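Local atomic coordinates of HTH cro/C1-type domain-containing protein (Pseudomonas aeruginosa, PDB entry 6LB3), a protein that binds operator DNA as the antitoxin of a toxin-antitoxin system and probably regulates transcription through its helix-turn-helix domain. Residues A33-A38 against A56-R61. Residues are numbered along the deposited sequence; the frame is centred on the assembly and turned at random.
Sequences ALKVSA and AIRLGR
Leu34 meets helix 53-62 with both of its methyl groups. CD1 packs on CD2 of Leu59, 3.7 Å away, and the two leucine side chains cross at about a right angle. CD2 lies over the backbone of the helix beside Arg58 O, and it also touches Arg58 CB at 3.7 Å. The CA atoms of Leu34 and Arg58 are 6.1 Å apart.

Arg58 covers the other flank of the contact. Its CG is anti to the carbonyl carbon (chi1 -59°), and bends at chi2 and chi3 bring the chain along the turn that follows helix 27-34. CD lies 3.3 Å from Leu34 O. The guanidinium then passes Val36, where NH1 is 3.7 Å from Val36 CG1, a van der Waals contact of methyl and guanidinium, with the methyl at an oblique position to the group. No hydrogen bond joins the two segments. The Lys35 ammonium also lies close to the guanidinium; both are donors of like charge, so this approach is not a bond.

The polar groups find partners beyond the two segments. Arg58 NH1 forms a salt bridge with Asp54, one turn earlier in its own helix, which probably offsets some of the local positive charge. Leu34 O accepts a hydrogen bond from His92 NE2 of the second subunit, and Lys35 has a long, weak ion pair with Glu91 of that subunit.

Lys35 leaves the helix with positive phi (65°) in a Schellman motif. The chain then turns through Val36 to Ser37. Ser37 is at the N-cap position of helix 38-45 and packs on a thymine base of the bound DNA. This is the turn of the helix-turn-helix in a Cro/C1-type domain, backed here by helix 53-62.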
ATOM      1  N   ALA H  33      13.804  -9.318  31.286  1.00 78.44           N
ATOM      2  CA  ALA H  33      12.700  -8.599  31.921  1.00 78.40           C
ATOM      3  C   ALA H  33      11.625  -8.201  30.909  1.00 87.25           C
ATOM      4  O   ALA H  33      10.426  -8.404  31.146  1.00 92.29           O
ATOM      5  CB  ALA H  33      13.230  -7.365  32.651  1.00 81.85           C
ATOM      6  N   LEU H  34      12.028  -7.627  29.776  1.00 83.23           N
ATOM      7  CA  LEU H  34      11.068  -7.142  28.788  1.00 83.85           C
ATOM      8  C   LEU H  34      10.607  -8.202  27.809  1.00 86.27           C
ATOM      9  O   LEU H  34       9.848  -7.879  26.877  1.00 84.85           O
ATOM     10  CB  LEU H  34      11.613  -5.967  27.998  1.00 79.22           C
ATOM     11  CG  LEU H  34      11.793  -4.704  28.812  1.00 80.06           C
ATOM     12  CD1 LEU H  34      12.672  -3.736  28.059  1.00 81.60           C
ATOM     13  CD2 LEU H  34      10.424  -4.148  29.099  1.00 83.11           C
ATOM     14  N   LYS H  35      11.036  -9.446  27.990  1.00 77.00           N
ATOM     15  CA  LYS H  35      10.518 -10.557  27.197  1.00 81.41           C
ATOM     16  C   LYS H  35      10.897 -10.399  25.715  1.00 79.70           C
ATOM     17  O   LYS H  35      10.148 -10.731  24.794  1.00 78.47           O
ATOM     18  CB  LYS H  35       8.995 -10.700  27.416  1.00 83.57           C
ATOM     19  CG  LYS H  35       8.126 -11.241  26.256  1.00 89.61           C
ATOM     20  CD  LYS H  35       6.610 -11.311  26.487  1.00 88.62           C
ATOM     21  CE  LYS H  35       5.879 -12.058  25.375  1.00 85.61           C
ATOM     22  NZ  LYS H  35       5.537 -11.238  24.126  1.00 80.17           N
ATOM     23  N   VAL H  36      12.095  -9.909  25.439  1.00 77.59           N
ATOM     24  CA  VAL H  36      12.502  -9.895  24.043  1.00 77.50           C
ATOM     25  C   VAL H  36      13.882 -10.515  23.897  1.00 72.14           C
ATOM     26  O   VAL H  36      14.594 -10.755  24.872  1.00 72.57           O
ATOM     27  CB  VAL H  36      12.437  -8.479  23.416  1.00 76.93           C
ATOM     28  CG1 VAL H  36      10.993  -7.972  23.436  1.00 71.48           C
ATOM     29  CG2 VAL H  36      13.333  -7.520  24.161  1.00 78.87           C
ATOM     30  N   SER H  37      14.218 -10.821  22.648  1.00 77.71           N
ATOM     31  CA  SER H  37      15.536 -11.324  22.302  1.00 74.21           C
ATOM     32  C   SER H  37      16.603 -10.485  22.974  1.00 74.72           C
ATOM     33  O   SER H  37      16.442  -9.282  23.177  1.00 78.54           O
ATOM     34  CB  SER H  37      15.762 -11.241  20.787  1.00 78.55           C
ATOM     35  OG  SER H  37      17.057 -11.682  20.417  1.00 83.10           O
ATOM     36  N   ALA H  38      17.692 -11.126  23.347  1.00 75.65           N
ATOM     37  CA  ALA H  38      18.883 -10.355  23.680  1.00 75.80           C
ATOM     38  C   ALA H  38      19.322  -9.454  22.529  1.00 70.71           C
ATOM     39  O   ALA H  38      19.515  -8.251  22.765  1.00 74.73           O
ATOM     40  CB  ALA H  38      20.003 -11.305  24.132  1.00 70.71           C
ATOM     41  N   ALA H  56       8.523   0.565  22.863  1.00 69.79           N
ATOM     42  CA  ALA H  56       8.154   1.778  23.576  1.00 71.65           C
ATOM     43  C   ALA H  56       7.189   1.468  24.704  1.00 71.14           C
ATOM     44  O   ALA H  56       7.296   2.041  25.792  1.00 69.96           O
ATOM     45  CB  ALA H  56       7.536   2.791  22.612  1.00 69.43           C
ATOM     46  N   ILE H  57       6.245   0.558  24.460  1.00 67.27           N
ATOM     47  CA  ILE H  57       5.289   0.186  25.498  1.00 75.54           C
ATOM     48  C   ILE H  57       5.905  -0.807  26.481  1.00 76.72           C
ATOM     49  O   ILE H  57       5.588  -0.791  27.678  1.00 73.37           O
ATOM     50  CB  ILE H  57       4.007  -0.367  24.857  1.00 72.73           C
ATOM     51  CG1 ILE H  57       3.352   0.697  23.970  1.00 70.31           C
ATOM     52  CG2 ILE H  57       3.053  -0.872  25.922  1.00 71.78           C
ATOM     53  CD1 ILE H  57       2.169   0.167  23.178  1.00 71.28           C
ATOM     54  N   ARG H  58       6.790  -1.683  25.997  1.00 73.07           N
ATOM     55  CA  ARG H  58       7.517  -2.576  26.890  1.00 72.31           C
ATOM     56  C   ARG H  58       8.403  -1.777  27.836  1.00 78.42           C
ATOM     57  O   ARG H  58       8.289  -1.881  29.064  1.00 79.58           O
ATOM     58  CB  ARG H  58       8.356  -3.567  26.079  1.00 74.36           C
ATOM     59  CG  ARG H  58       7.539  -4.432  25.142  1.00 71.50           C
ATOM     60  CD  ARG H  58       8.065  -5.851  25.051  1.00 76.98           C
ATOM     61  NE  ARG H  58       6.940  -6.776  24.967  1.00 78.78           N
ATOM     62  CZ  ARG H  58       6.642  -7.513  23.906  1.00 76.90           C
ATOM     63  NH1 ARG H  58       7.412  -7.479  22.829  1.00 80.71           N
ATOM     64  NH2 ARG H  58       5.578  -8.298  23.930  1.00 78.07           N
ATOM     65  N   LEU H  59       9.303  -0.973  27.265  1.00 78.34           N
ATOM     66  CA  LEU H  59      10.154  -0.101  28.062  1.00 72.78           C
ATOM     67  C   LEU H  59       9.329   0.810  28.952  1.00 74.77           C
ATOM     68  O   LEU H  59       9.673   1.031  30.118  1.00 79.74           O
ATOM     69  CB  LEU H  59      11.045   0.729  27.144  1.00 66.54           C
ATOM     70  CG  LEU H  59      12.246   0.014  26.542  1.00 65.88           C
ATOM     71  CD1 LEU H  59      12.790   0.802  25.373  1.00 64.49           C
ATOM     72  CD2 LEU H  59      13.307  -0.122  27.602  1.00 71.31           C
ATOM     73  N   GLY H  60       8.243   1.363  28.420  1.00 73.29           N
ATOM     74  CA  GLY H  60       7.423   2.238  29.236  1.00 77.84           C
ATOM     75  C   GLY H  60       6.869   1.517  30.447  1.00 79.16           C
ATOM     76  O   GLY H  60       6.946   2.012  31.574  1.00 82.46           O
ATOM     77  N   ARG H  61       6.407   0.312  30.232  1.00 81.67           N
ATOM     78  CA  ARG H  61       5.845  -0.465  31.297  1.00 78.70           C
ATOM     79  C   ARG H  61       6.814  -0.822  32.382  1.00 86.74           C
ATOM     80  O   ARG H  61       6.533  -0.657  33.550  1.00 85.38           O
ATOM     81  CB  ARG H  61       5.361  -1.771  30.725  1.00 76.80           C
ATOM     82  CG  ARG H  61       4.766  -2.696  31.749  1.00 88.36           C
ATOM     83  CD  ARG H  61       3.575  -2.083  32.442  1.00 88.18           C
ATOM     84  NE  ARG H  61       3.016  -3.032  33.379  1.00 92.48           N
ATOM     85  CZ  ARG H  61       2.189  -2.714  34.357  1.00 95.96           C
ATOM     86  NH1 ARG H  61       1.802  -1.465  34.541  1.00 93.54           N
ATOM     87  NH2 ARG H  61       1.749  -3.664  35.149  1.00 92.43           N
TER